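Long-range contact in LacI family transcription regulator (Bifidobacterium animalis subsp. lactis, PDB 4O5A), which probably regulates transcription as a LacI-family DNA-binding protein whose periplasmic-binding-protein-like domain would sense a small-molecule effector: residues Ala198-Leu203 / Thr229-Glu234. Numbering follows the deposited sequence.
Sequences AGPEEL and TDYTPE
Two hydrogen bonds from Thr229 converge on the carbonyl oxygen of Ala198. The hydroxyl OG1 donates to Ala198 O at 2.8 Å, approaching 30° out of the carbonyl plane, and Thr229 N adds a weak bond at 2.9 Å. With chi1 at 69°, OG1 lies between the backbone N and carbonyl carbon, from where it also accepts from Tyr231 N (3.3 Å), closing an ST turn. Asp230 OD1 makes the following Asx turn, taking both Thr232 N and Thr232 OG1; Thr232 then caps helix 233-245.

CH-pi and apolar contacts form the rest. Gly199 CA and Pro200 CD sit over one face of the Tyr231 ring, CA 4.1 Å and CD 4.2 Å from its centroid. Leu203 meets the phenol tip to tip in an apolar contact, its CD1 a tight 3.0 Å from Tyr231 OH.

An alanine at Thr229 would probably leave Ala198 O with the weak amide bond alone from this segment and Tyr231 N without its acceptor, freeing the turn to shift. Polar bonds thus tie the loops after strands 193-197 and 223-224, neighbours in the parallel part of a periplasmic-binding-protein-like sheet, while the tyrosine ring packs over Gly199 and Pro200.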
ATOM      1  N   ALA A 198      -0.627  16.741 -11.352  1.00 16.11           N
ATOM      2  CA  ALA A 198       0.472  15.814 -11.580  1.00 20.46           C
ATOM      3  C   ALA A 198       1.383  15.697 -10.366  1.00 23.18           C
ATOM      4  O   ALA A 198       1.241  16.440  -9.394  1.00 24.78           O
ATOM      5  CB  ALA A 198       1.269  16.264 -12.784  1.00 22.24           C
ATOM      6  N   GLY A 199       2.324  14.757 -10.421  1.00 21.98           N
ATOM      7  CA  GLY A 199       3.300  14.610  -9.361  1.00 22.98           C
ATOM      8  C   GLY A 199       4.424  15.597  -9.581  1.00 24.68           C
ATOM      9  O   GLY A 199       4.273  16.529 -10.379  1.00 31.07           O
ATOM     10  N   PRO A 200       5.556  15.403  -8.892  1.00 28.32           N
ATOM     11  CA  PRO A 200       6.685  16.325  -9.026  1.00 27.39           C
ATOM     12  C   PRO A 200       7.223  16.357 -10.450  1.00 33.77           C
ATOM     13  O   PRO A 200       7.151  15.341 -11.152  1.00 32.61           O
ATOM     14  CB  PRO A 200       7.734  15.729  -8.083  1.00 30.17           C
ATOM     15  CG  PRO A 200       6.942  14.966  -7.083  1.00 32.44           C
ATOM     16  CD  PRO A 200       5.791  14.394  -7.841  1.00 28.82           C
ATOM     17  N   GLU A 201       7.757  17.502 -10.870  1.00 37.01           N
ATOM     18  CA  GLU A 201       8.322  17.632 -12.210  1.00 47.10           C
ATOM     19  C   GLU A 201       9.623  16.843 -12.394  1.00 49.86           C
ATOM     20  O   GLU A 201      10.097  16.677 -13.522  1.00 54.00           O
ATOM     21  CB  GLU A 201       8.543  19.107 -12.552  1.00 53.79           C
ATOM     22  N   GLU A 202      10.193  16.353 -11.293  1.00 50.88           N
ATOM     23  CA  GLU A 202      11.473  15.635 -11.333  1.00 58.96           C
ATOM     24  C   GLU A 202      11.334  14.147 -11.689  1.00 58.79           C
ATOM     25  O   GLU A 202      12.332  13.437 -11.817  1.00 61.57           O
ATOM     26  CB  GLU A 202      12.224  15.797 -10.004  1.00 58.47           C
ATOM     27  N   LEU A 203      10.096  13.682 -11.847  1.00 51.04           N
ATOM     28  CA  LEU A 203       9.840  12.307 -12.274  1.00 46.52           C
ATOM     29  C   LEU A 203      10.224  12.100 -13.734  1.00 46.22           C
ATOM     30  O   LEU A 203       9.972  12.959 -14.579  1.00 45.84           O
ATOM     31  CB  LEU A 203       8.370  11.949 -12.079  1.00 44.15           C
ATOM     32  CG  LEU A 203       7.882  12.046 -10.637  1.00 51.67           C
ATOM     33  CD1 LEU A 203       6.444  11.580 -10.546  1.00 53.70           C
ATOM     34  CD2 LEU A 203       8.773  11.229  -9.731  1.00 51.59           C
ATOM     35  N   THR A 229       2.370  18.649  -7.818  1.00 20.73           N
ATOM     36  CA  THR A 229       2.173  18.396  -6.390  1.00 22.79           C
ATOM     37  C   THR A 229       3.219  17.422  -5.889  1.00 26.50           C
ATOM     38  O   THR A 229       4.094  16.991  -6.647  1.00 27.39           O
ATOM     39  CB  THR A 229       0.830  17.721  -6.112  1.00 20.12           C
ATOM     40  OG1 THR A 229       0.871  16.380  -6.628  1.00 25.42           O
ATOM     41  CG2 THR A 229      -0.326  18.499  -6.738  1.00 21.61           C
ATOM     42  N   ASP A 230       3.106  17.041  -4.617  1.00 23.60           N
ATOM     43  CA  ASP A 230       4.020  16.066  -4.053  1.00 21.50           C
ATOM     44  C   ASP A 230       3.327  14.752  -3.691  1.00 19.93           C
ATOM     45  O   ASP A 230       3.825  14.022  -2.824  1.00 27.36           O
ATOM     46  CB  ASP A 230       4.714  16.628  -2.805  1.00 27.44           C
ATOM     47  CG  ASP A 230       3.741  16.904  -1.672  1.00 33.34           C
ATOM     48  OD1 ASP A 230       2.536  16.630  -1.844  1.00 27.05           O
ATOM     49  OD2 ASP A 230       4.180  17.375  -0.604  1.00 40.00           O
ATOM     50  N   TYR A 231       2.171  14.495  -4.303  1.00 19.74           N
ATOM     51  CA  TYR A 231       1.422  13.236  -4.158  1.00 22.05           C
ATOM     52  C   TYR A 231       0.597  13.122  -2.878  1.00 25.02           C
ATOM     53  O   TYR A 231      -0.151  12.156  -2.720  1.00 27.73           O
ATOM     54  CB  TYR A 231       2.333  12.001  -4.288  1.00 26.24           C
ATOM     55  CG  TYR A 231       2.722  11.635  -5.706  1.00 26.95           C
ATOM     56  CD1 TYR A 231       1.783  11.632  -6.716  1.00 32.17           C
ATOM     57  CD2 TYR A 231       4.032  11.281  -6.023  1.00 38.00           C
ATOM     58  CE1 TYR A 231       2.122  11.287  -8.008  1.00 44.56           C
ATOM     59  CE2 TYR A 231       4.383  10.936  -7.327  1.00 44.05           C
ATOM     60  CZ  TYR A 231       3.416  10.941  -8.311  1.00 50.64           C
ATOM     61  OH  TYR A 231       3.719  10.605  -9.613  1.00 63.66           O
ATOM     62  N   THR A 232       0.700  14.103  -1.986  1.00 24.48           N
ATOM     63  CA  THR A 232      -0.037  14.030  -0.714  1.00 20.59           C
ATOM     64  C   THR A 232      -1.473  14.498  -0.910  1.00 23.96           C
ATOM     65  O   THR A 232      -1.754  15.262  -1.838  1.00 19.63           O
ATOM     66  CB  THR A 232       0.601  14.887   0.382  1.00 21.88           C
ATOM     67  OG1 THR A 232       0.498  16.273   0.027  1.00 24.48           O
ATOM     68  CG2 THR A 232       2.068  14.514   0.580  1.00 23.63           C
ATOM     69  N   PRO A 233      -2.389  14.068  -0.026  1.00 25.54           N
ATOM     70  CA  PRO A 233      -3.764  14.562  -0.182  1.00 25.57           C
ATOM     71  C   PRO A 233      -3.857  16.063   0.084  1.00 24.21           C
ATOM     72  O   PRO A 233      -4.699  16.714  -0.544  1.00 25.22           O
ATOM     73  CB  PRO A 233      -4.549  13.772   0.874  1.00 22.05           C
ATOM     74  CG  PRO A 233      -3.515  13.343   1.871  1.00 23.13           C
ATOM     75  CD  PRO A 233      -2.286  13.068   1.046  1.00 27.38           C
ATOM     76  N   GLU A 234      -3.025  16.604   0.969  1.00 24.46           N
ATOM     77  CA  GLU A 234      -3.055  18.051   1.220  1.00 26.17           C
ATOM     78  C   GLU A 234      -2.689  18.804  -0.063  1.00 24.92           C
ATOM     79  O   GLU A 234      -3.297  19.817  -0.408  1.00 24.08           O
ATOM     80  CB  GLU A 234      -2.125  18.450   2.373  1.00 27.39           C
ATOM     81  CG  GLU A 234      -2.500  17.867   3.738  1.00 37.43           C
ATOM     82  CD  GLU A 234      -2.010  16.426   3.957  1.00 46.87           C
ATOM     83  OE1 GLU A 234      -1.290  15.869   3.091  1.00 31.04           O
ATOM     84  OE2 GLU A 234      -2.340  15.846   5.019  1.00 51.56           O
TER